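Local structure of trimethylamine-N-oxide reductase (Haemophilus influenzae, 7L5I) at residues N644-H649 with S778-G783; P184-T189 with G629-F634; M521-P526 with P597-A602. The protein probably reduces trimethylamine N-oxide or related S- or N-oxides at a molybdenum centre held by two molybdopterin guanine dinucleotide cofactors. All coordinates share one frame; numbering follows the deposited sequence.

Contact 1: residues N644-H649 with S778-G783; sequences NDCKGH and SKLAQG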
loop_
_atom_site.group_PDB
_atom_site.type_symbol
_atom_site.label_atom_id
_atom_site.label_comp_id
_atom_site.label_asym_id
_atom_site.label_seq_id
_atom_site.Cartn_x
_atom_site.Cartn_y
_atom_site.Cartn_z
ATOM N N ASN A 644 1.228 -25.677 -8.907
ATOM C CA ASN A 644 2.663 -25.829 -9.086
ATOM C C ASN A 644 3.455 -24.757 -8.352
ATOM O O ASN A 644 4.622 -24.984 -8.006
ATOM C CB ASN A 644 2.999 -25.790 -10.577
ATOM C CG ASN A 644 2.636 -24.459 -11.224
ATOM O OD1 ASN A 644 1.702 -23.769 -10.800
ATOM N ND2 ASN A 644 3.374 -24.095 -12.258
ATOM N N ASP A 645 2.861 -23.586 -8.109
ATOM C CA ASP A 645 3.598 -22.493 -7.488
ATOM C C ASP A 645 3.115 -22.180 -6.071
ATOM O O ASP A 645 3.432 -21.115 -5.532
ATOM C CB ASP A 645 3.567 -21.233 -8.373
ATOM C CG ASP A 645 2.162 -20.857 -8.872
ATOM O OD1 ASP A 645 1.162 -21.387 -8.355
ATOM O OD2 ASP A 645 2.075 -20.002 -9.789
ATOM N N CYS A 646 2.414 -23.113 -5.429
ATOM C CA CYS A 646 2.115 -22.998 -4.002
ATOM C C CYS A 646 1.807 -24.392 -3.468
ATOM O O CYS A 646 0.755 -24.947 -3.788
ATOM C CB CYS A 646 0.944 -22.054 -3.764
ATOM S SG CYS A 646 0.692 -21.644 -2.013
ATOM N N LYS A 647 2.709 -24.951 -2.666
ATOM C CA LYS A 647 2.562 -26.309 -2.158
ATOM C C LYS A 647 1.807 -26.302 -0.825
ATOM O O LYS A 647 1.330 -25.269 -0.357
ATOM C CB LYS A 647 3.935 -26.966 -2.012
ATOM C CG LYS A 647 4.799 -26.856 -3.270
ATOM C CD LYS A 647 6.213 -27.356 -3.017
ATOM C CE LYS A 647 7.186 -26.838 -4.076
ATOM N NZ LYS A 647 8.526 -26.553 -3.510
ATOM N N GLY A 648 1.700 -27.466 -0.197
ATOM C CA GLY A 648 0.947 -27.605 1.025
ATOM C C GLY A 648 1.637 -27.103 2.270
ATOM O O GLY A 648 0.986 -26.951 3.303
ATOM N N HIS A 649 2.940 -26.855 2.207
ATOM C CA HIS A 649 3.684 -26.250 3.299
ATOM C C HIS A 649 4.592 -25.195 2.692
ATOM O O HIS A 649 4.823 -25.199 1.480
ATOM C CB HIS A 649 4.512 -27.276 4.081
ATOM C CG HIS A 649 5.503 -28.021 3.249
ATOM N ND1 HIS A 649 6.677 -27.453 2.796
ATOM C CD2 HIS A 649 5.505 -29.298 2.796
ATOM C CE1 HIS A 649 7.355 -28.345 2.095
ATOM N NE2 HIS A 649 6.665 -29.475 2.084
ATOM N N SER A 778 1.204 -16.267 -7.499
ATOM C CA SER A 778 1.001 -17.693 -7.709
ATOM C C SER A 778 -0.489 -17.855 -7.965
ATOM O O SER A 778 -1.260 -16.898 -7.868
ATOM C CB SER A 778 1.446 -18.537 -6.517
ATOM O OG SER A 778 0.446 -18.594 -5.506
ATOM N N LYS A 779 -0.903 -19.090 -8.265
ATOM C CA LYS A 779 -2.320 -19.337 -8.461
ATOM C C LYS A 779 -3.109 -19.233 -7.165
ATOM O O LYS A 779 -4.326 -19.102 -7.222
ATOM C CB LYS A 779 -2.537 -20.709 -9.092
ATOM C CG LYS A 779 -1.900 -20.790 -10.463
ATOM C CD LYS A 779 -2.070 -22.178 -11.056
ATOM C CE LYS A 779 -1.523 -22.207 -12.455
ATOM N NZ LYS A 779 -0.058 -22.337 -12.429
ATOM N N LEU A 780 -2.453 -19.262 -6.006
ATOM C CA LEU A 780 -3.200 -19.159 -4.762
ATOM C C LEU A 780 -3.825 -17.776 -4.623
ATOM O O LEU A 780 -5.048 -17.640 -4.489
ATOM C CB LEU A 780 -2.302 -19.470 -3.559
ATOM C CG LEU A 780 -3.130 -19.475 -2.274
ATOM C CD1 LEU A 780 -3.914 -20.760 -2.174
ATOM C CD2 LEU A 780 -2.275 -19.288 -1.067
ATOM N N ALA A 781 -2.997 -16.731 -4.639
ATOM C CA ALA A 781 -3.487 -15.388 -4.364
ATOM C C ALA A 781 -3.560 -14.475 -5.570
ATOM O O ALA A 781 -4.263 -13.457 -5.516
ATOM C CB ALA A 781 -2.591 -14.717 -3.313
ATOM N N GLN A 782 -2.792 -14.755 -6.623
ATOM C CA GLN A 782 -2.669 -13.860 -7.763
ATOM C C GLN A 782 -2.405 -12.416 -7.336
ATOM O O GLN A 782 -2.990 -11.468 -7.882
ATOM C CB GLN A 782 -3.920 -13.948 -8.634
ATOM C CG GLN A 782 -4.187 -15.325 -9.198
ATOM C CD GLN A 782 -3.308 -15.649 -10.411
ATOM O OE1 GLN A 782 -2.415 -14.893 -10.763
ATOM N NE2 GLN A 782 -3.559 -16.797 -11.042
ATOM N N GLY A 783 -1.484 -12.238 -6.366
ATOM C CA GLY A 783 -1.088 -10.908 -5.943
ATOM C C GLY A 783 -0.136 -10.265 -6.933
ATOM O O GLY A 783 0.337 -10.889 -7.866
#

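Contact 2: residues P184-T189 with G629-F634; sequences PHVLGT and GKIEIF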
loop_
_atom_site.group_PDB
_atom_site.type_symbol
_atom_site.label_atom_id
_atom_site.label_comp_id
_atom_site.label_asym_id
_atom_site.label_seq_id
_atom_site.Cartn_x
_atom_site.Cartn_y
_atom_site.Cartn_z
ATOM N N PRO A 184 -5.594 -16.580 5.942
ATOM C CA PRO A 184 -6.811 -17.308 6.327
ATOM C C PRO A 184 -6.648 -18.824 6.323
ATOM O O PRO A 184 -7.286 -19.493 7.153
ATOM C CB PRO A 184 -7.841 -16.829 5.301
ATOM C CG PRO A 184 -7.406 -15.421 4.999
ATOM C CD PRO A 184 -5.870 -15.501 4.978
ATOM N N HIS A 185 -5.850 -19.391 5.418
ATOM C CA HIS A 185 -5.605 -20.832 5.412
ATOM C C HIS A 185 -4.702 -21.282 6.560
ATOM O O HIS A 185 -4.754 -22.441 6.969
ATOM C CB HIS A 185 -4.941 -21.268 4.089
ATOM C CG HIS A 185 -5.829 -21.159 2.890
ATOM N ND1 HIS A 185 -6.997 -21.884 2.759
ATOM C CD2 HIS A 185 -5.712 -20.420 1.759
ATOM C CE1 HIS A 185 -7.556 -21.604 1.588
ATOM N NE2 HIS A 185 -6.800 -20.710 0.967
ATOM N N VAL A 186 -3.825 -20.401 7.035
ATOM C CA VAL A 186 -2.829 -20.776 8.038
ATOM C C VAL A 186 -3.310 -20.471 9.441
ATOM O O VAL A 186 -3.063 -21.252 10.365
ATOM C CB VAL A 186 -1.513 -20.036 7.721
ATOM C CG1 VAL A 186 -0.497 -20.292 8.785
ATOM C CG2 VAL A 186 -1.016 -20.421 6.323
ATOM N N LEU A 187 -3.970 -19.320 9.619
ATOM C CA LEU A 187 -4.385 -18.837 10.927
ATOM C C LEU A 187 -5.888 -18.681 11.093
ATOM O O LEU A 187 -6.338 -18.474 12.222
ATOM C CB LEU A 187 -3.747 -17.469 11.223
ATOM C CG LEU A 187 -2.215 -17.505 11.304
ATOM C CD1 LEU A 187 -1.658 -16.102 11.381
ATOM C CD2 LEU A 187 -1.723 -18.331 12.493
ATOM N N GLY A 188 -6.664 -18.766 10.020
ATOM C CA GLY A 188 -8.096 -18.594 10.108
ATOM C C GLY A 188 -8.550 -17.167 10.224
ATOM O O GLY A 188 -9.693 -16.916 10.614
ATOM N N THR A 189 -7.696 -16.218 9.862
ATOM C CA THR A 189 -8.003 -14.797 9.980
ATOM C C THR A 189 -7.099 -14.064 9.006
ATOM O O THR A 189 -6.070 -14.587 8.588
ATOM C CB THR A 189 -7.811 -14.325 11.430
ATOM O OG1 THR A 189 -8.447 -13.056 11.634
ATOM C CG2 THR A 189 -6.343 -14.203 11.785
ATOM N N GLY A 629 -8.143 -26.321 13.815
ATOM C CA GLY A 629 -8.164 -25.488 14.994
ATOM C C GLY A 629 -6.806 -24.989 15.430
ATOM O O GLY A 629 -6.717 -24.315 16.461
ATOM N N LYS A 630 -5.753 -25.313 14.688
ATOM C CA LYS A 630 -4.388 -24.953 15.017
ATOM C C LYS A 630 -3.759 -24.168 13.873
ATOM O O LYS A 630 -4.357 -23.961 12.806
ATOM C CB LYS A 630 -3.580 -26.224 15.335
ATOM C CG LYS A 630 -4.106 -26.983 16.558
ATOM C CD LYS A 630 -3.314 -28.271 16.831
ATOM C CE LYS A 630 -3.541 -29.272 15.727
ATOM N NZ LYS A 630 -2.790 -30.542 16.020
ATOM N N ILE A 631 -2.524 -23.726 14.107
ATOM C CA ILE A 631 -1.695 -23.124 13.068
ATOM C C ILE A 631 -1.348 -24.164 12.003
ATOM O O ILE A 631 -0.711 -25.172 12.297
ATOM C CB ILE A 631 -0.413 -22.542 13.671
ATOM C CG1 ILE A 631 -0.742 -21.498 14.729
ATOM C CG2 ILE A 631 0.450 -21.942 12.581
ATOM C CD1 ILE A 631 0.457 -21.106 15.592
ATOM N N GLU A 632 -1.673 -23.874 10.748
ATOM C CA GLU A 632 -1.536 -24.856 9.670
ATOM C C GLU A 632 -0.192 -24.650 8.980
ATOM O O GLU A 632 -0.067 -23.921 8.000
ATOM C CB GLU A 632 -2.705 -24.761 8.693
ATOM C CG GLU A 632 -4.050 -24.959 9.343
ATOM C CD GLU A 632 -4.767 -26.220 8.879
ATOM O OE1 GLU A 632 -4.887 -26.431 7.648
ATOM O OE2 GLU A 632 -5.226 -26.992 9.756
ATOM N N ILE A 633 0.824 -25.313 9.513
ATOM C CA ILE A 633 2.123 -25.347 8.832
ATOM C C ILE A 633 2.023 -26.150 7.546
ATOM O O ILE A 633 2.570 -25.762 6.517
ATOM C CB ILE A 633 3.186 -25.913 9.780
ATOM C CG1 ILE A 633 3.403 -24.939 10.935
ATOM C CG2 ILE A 633 4.486 -26.164 9.015
ATOM C CD1 ILE A 633 4.408 -25.425 11.971
ATOM N N PHE A 634 1.325 -27.279 7.588
ATOM C CA PHE A 634 0.856 -27.981 6.399
ATOM C C PHE A 634 -0.642 -27.750 6.302
ATOM O O PHE A 634 -1.376 -27.988 7.274
ATOM C CB PHE A 634 1.161 -29.470 6.480
ATOM C CG PHE A 634 0.850 -30.211 5.200
ATOM C CD1 PHE A 634 -0.418 -30.671 4.949
ATOM C CD2 PHE A 634 1.839 -30.432 4.259
ATOM C CE1 PHE A 634 -0.697 -31.347 3.782
ATOM C CE2 PHE A 634 1.563 -31.111 3.089
ATOM C CZ PHE A 634 0.290 -31.563 2.853
HETATM O O HOH W 1 -5.700 -24.653 5.881
#

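Contact 3: residues M521-P526 with P597-A602; sequences MMSVYP and PLSFEA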
loop_
_atom_site.group_PDB
_atom_site.type_symbol
_atom_site.label_atom_id
_atom_site.label_comp_id
_atom_site.label_asym_id
_atom_site.label_seq_id
_atom_site.Cartn_x
_atom_site.Cartn_y
_atom_site.Cartn_z
ATOM N N MET A 521 -7.513 4.063 17.510
ATOM C CA MET A 521 -8.743 4.827 17.484
ATOM C C MET A 521 -8.760 5.867 18.598
ATOM O O MET A 521 -9.780 6.076 19.255
ATOM C CB MET A 521 -9.954 3.902 17.598
ATOM C CG MET A 521 -9.944 2.798 16.597
ATOM S SD MET A 521 -9.690 3.457 14.921
ATOM C CE MET A 521 -11.341 3.740 14.464
ATOM N N MET A 522 -7.625 6.534 18.817
ATOM C CA MET A 522 -7.456 7.309 20.034
ATOM C C MET A 522 -7.983 8.742 19.944
ATOM O O MET A 522 -7.988 9.437 20.965
ATOM C CB MET A 522 -5.984 7.344 20.437
ATOM C CG MET A 522 -5.137 8.033 19.456
ATOM S SD MET A 522 -3.496 8.324 20.134
ATOM C CE MET A 522 -3.059 6.697 20.604
ATOM N N SER A 523 -8.421 9.191 18.770
ATOM C CA SER A 523 -8.980 10.529 18.647
ATOM C C SER A 523 -9.950 10.593 17.477
ATOM O O SER A 523 -9.801 9.868 16.487
ATOM C CB SER A 523 -7.920 11.613 18.409
ATOM O OG SER A 523 -6.806 11.444 19.264
ATOM N N VAL A 524 -10.911 11.517 17.584
ATOM C CA VAL A 524 -11.706 11.983 16.454
ATOM C C VAL A 524 -11.067 13.275 15.963
ATOM O O VAL A 524 -10.885 14.224 16.740
ATOM C CB VAL A 524 -13.170 12.217 16.835
ATOM C CG1 VAL A 524 -13.971 12.620 15.617
ATOM C CG2 VAL A 524 -13.727 10.988 17.468
ATOM N N TYR A 525 -10.684 13.290 14.693
ATOM C CA TYR A 525 -10.024 14.443 14.097
ATOM C C TYR A 525 -11.005 15.211 13.227
ATOM O O TYR A 525 -11.558 14.637 12.274
ATOM C CB TYR A 525 -8.839 14.001 13.242
ATOM C CG TYR A 525 -7.590 13.522 13.933
ATOM C CD1 TYR A 525 -7.344 13.755 15.279
ATOM C CD2 TYR A 525 -6.613 12.853 13.194
ATOM C CE1 TYR A 525 -6.165 13.313 15.866
ATOM C CE2 TYR A 525 -5.451 12.452 13.766
ATOM C CZ TYR A 525 -5.221 12.675 15.090
ATOM O OH TYR A 525 -4.033 12.237 15.649
ATOM N N PRO A 526 -11.238 16.494 13.484
ATOM C CA PRO A 526 -12.034 17.292 12.561
ATOM C C PRO A 526 -11.234 17.599 11.312
ATOM O O PRO A 526 -10.013 17.745 11.363
ATOM C CB PRO A 526 -12.324 18.573 13.362
ATOM C CG PRO A 526 -11.127 18.718 14.232
ATOM C CD PRO A 526 -10.689 17.322 14.588
ATOM N N PRO A 597 -8.724 18.091 17.820
ATOM C CA PRO A 597 -8.826 16.650 18.078
ATOM C C PRO A 597 -9.532 16.414 19.408
ATOM O O PRO A 597 -9.312 17.134 20.392
ATOM C CB PRO A 597 -7.365 16.186 18.137
ATOM C CG PRO A 597 -6.605 17.234 17.386
ATOM C CD PRO A 597 -7.327 18.526 17.638
ATOM N N LEU A 598 -10.387 15.403 19.428
ATOM C CA LEU A 598 -11.027 14.896 20.639
ATOM C C LEU A 598 -10.368 13.564 20.949
ATOM O O LEU A 598 -10.482 12.626 20.159
ATOM C CB LEU A 598 -12.528 14.712 20.434
ATOM C CG LEU A 598 -13.342 14.124 21.596
ATOM C CD1 LEU A 598 -13.325 15.127 22.724
ATOM C CD2 LEU A 598 -14.731 13.806 21.148
ATOM N N SER A 599 -9.688 13.471 22.083
ATOM C CA SER A 599 -8.885 12.294 22.371
ATOM C C SER A 599 -9.481 11.392 23.439
ATOM O O SER A 599 -10.105 11.862 24.402
ATOM C CB SER A 599 -7.472 12.723 22.762
ATOM O OG SER A 599 -6.831 13.209 21.590
ATOM N N PHE A 600 -9.273 10.093 23.252
ATOM C CA PHE A 600 -9.649 9.030 24.170
ATOM C C PHE A 600 -8.385 8.460 24.798
ATOM O O PHE A 600 -7.279 8.693 24.321
ATOM C CB PHE A 600 -10.385 7.911 23.437
ATOM C CG PHE A 600 -11.606 8.352 22.688
ATOM C CD1 PHE A 600 -12.686 8.914 23.353
ATOM C CD2 PHE A 600 -11.692 8.181 21.325
ATOM C CE1 PHE A 600 -13.813 9.310 22.663
ATOM C CE2 PHE A 600 -12.815 8.574 20.637
ATOM C CZ PHE A 600 -13.883 9.141 21.313
ATOM N N GLU A 601 -8.561 7.652 25.844
ATOM C CA GLU A 601 -7.448 7.045 26.558
ATOM C C GLU A 601 -7.554 5.529 26.493
ATOM O O GLU A 601 -8.648 4.979 26.440
ATOM C CB GLU A 601 -7.417 7.483 28.031
ATOM C CG GLU A 601 -7.097 8.943 28.251
ATOM C CD GLU A 601 -7.266 9.348 29.704
ATOM O OE1 GLU A 601 -8.147 8.773 30.384
ATOM O OE2 GLU A 601 -6.516 10.235 30.168
ATOM N N ALA A 602 -6.400 4.862 26.487
ATOM C CA ALA A 602 -6.357 3.404 26.561
ATOM C C ALA A 602 -6.335 2.944 28.015
ATOM O O ALA A 602 -5.599 3.488 28.839
ATOM C CB ALA A 602 -5.119 2.868 25.856
#

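Contact 1: residues N644-H649 with S778-G783
S778 meets D645 where the two loops come closest, their CA atoms 5.5 Å apart. Its CB lies 3.4 Å from the carboxylate carbon CG of D645, while its OG takes the backbone N-H of L780 at 3.0 Å, the bond that defines an ST turn. The same OG is also hydrogen-bonded to E359, so two partners limit its rotation. K779 follows and is gripped at both ends. Its backbone N-H points almost straight at D645 OD1 (3.1 Å, 175°), yet arrives from above the carboxylate plane, 36° out of it. The other oxygen, D645 OD2, forms a salt bridge with R356. The lysine chain runs extended from CB to CE and bends at its last torsion (chi4 80°), which brings NZ to the side-chain oxygen OD1 of N644 at 2.8 Å, tilted out of that carbonyl plane; the two side chains cross at about a right angle. NZ is also 4.1 Å from D645 OD2, close enough for some electrostatic attraction but beyond a salt bridge. L780 ends the contact with an apolar touch, its CD2 lying 3.9 Å from C646 SG. This loop-to-loop contact, whose 778-783 side belongs to the dinucleotide-binding family region, is backed by three helices: C646 and L780 both pack on 359-372 and 636-641, and L780 also reaches 179-187.

Contact 2: residues P184-T189 with G629-F634
The C-terminal turn of helix 179-187 docks here on the short strand 631-632, itself one half of a two-stranded parallel sheet with 297-298. V186 O, at the helix end, accepts the backbone N-H of E632 at 3.0 Å; the bond is nearly straight (167°) and lies in the carbonyl plane, on a lone pair. A CA-H...O contact from I631 CA supplements it at the same oxygen, 3.6 Å away. Beside this polar join, L187 and I631 lie side by side and point the same way, with L187 CD2 4.0 Å from I631 CG1. V186 sets its CG1 anti to the backbone N (chi1 175°), which carries that methyl to 3.7 Å from E632 O; the same carbonyl oxygen accepts a hydrogen bond from the indole of W363 in helix 359-372. E632 is the centre of an inverse gamma turn. Its carboxylate oxygen OE2 is hydrogen-bonded to S628 OG, and its CG rests 3.5 Å from H185 O. A water bridges the two segments, donating to H185 O and to E632 OE1, each at 2.6 Å.

Contact 3: residues M521-P526 with P597-A602
The ring of F600 meets M521 with its edge: M521 O lies near the ring plane, 3.5 Å from F600 CD2. With CG anti to its carbonyl carbon (chi1 -57°), the ring also reaches V524, whose CG2 is 4.1 Å from F600 CE2 as the two side chains cross obliquely. Y525 and P597 also meet at a slant at the other end, Y525 CD1 lying 3.8 Å from P597 CB. Between them S523 and S599 form an antiparallel non-hydrogen-bonded pair, their side chains on one face of the sheet and their OG atoms joined by a hydrogen bond of 2.9 Å. V524 and L598 project from the other face, where both touch F591 of helix 588-594. Their backbones form the hydrogen-bonded pair, V524 N to L598 O at 2.8 Å and L598 N to V524 O at 3.0 Å. F600 N adds an almost linear bond to M522 O (2.7 Å, 177°). Strand 598-599 is an edge strand, within this chain, of a four-stranded mixed sheet, next to 523-527. Three backbone bonds therefore carry most of the polar pairing, with a hydroxyl bridge on the serine face and apolar cover on the face of V524 and L598.

How the contacts relate
From the N terminus, helix 179-187 comes first and pairs with 629-634 some 440 residues later, so contact 2 closes a very long loop. Within that loop lies contact 3, which joins 521-526 to 597-602 across a mostly helical excursion and completes the edge of a four-stranded sheet. Contact 1 opens only after contact 2 has closed, tying the loop after helix 636-641 to the loop before strand 790-795. Contacts 1 and 2 touch, H649 CB lying 3.5 Å from I633 O, and share helix 359-372 as a neighbour. Contact 3 stands apart, its nearest atoms about 17 Å from contact 2 and about 27 Å from contact 1.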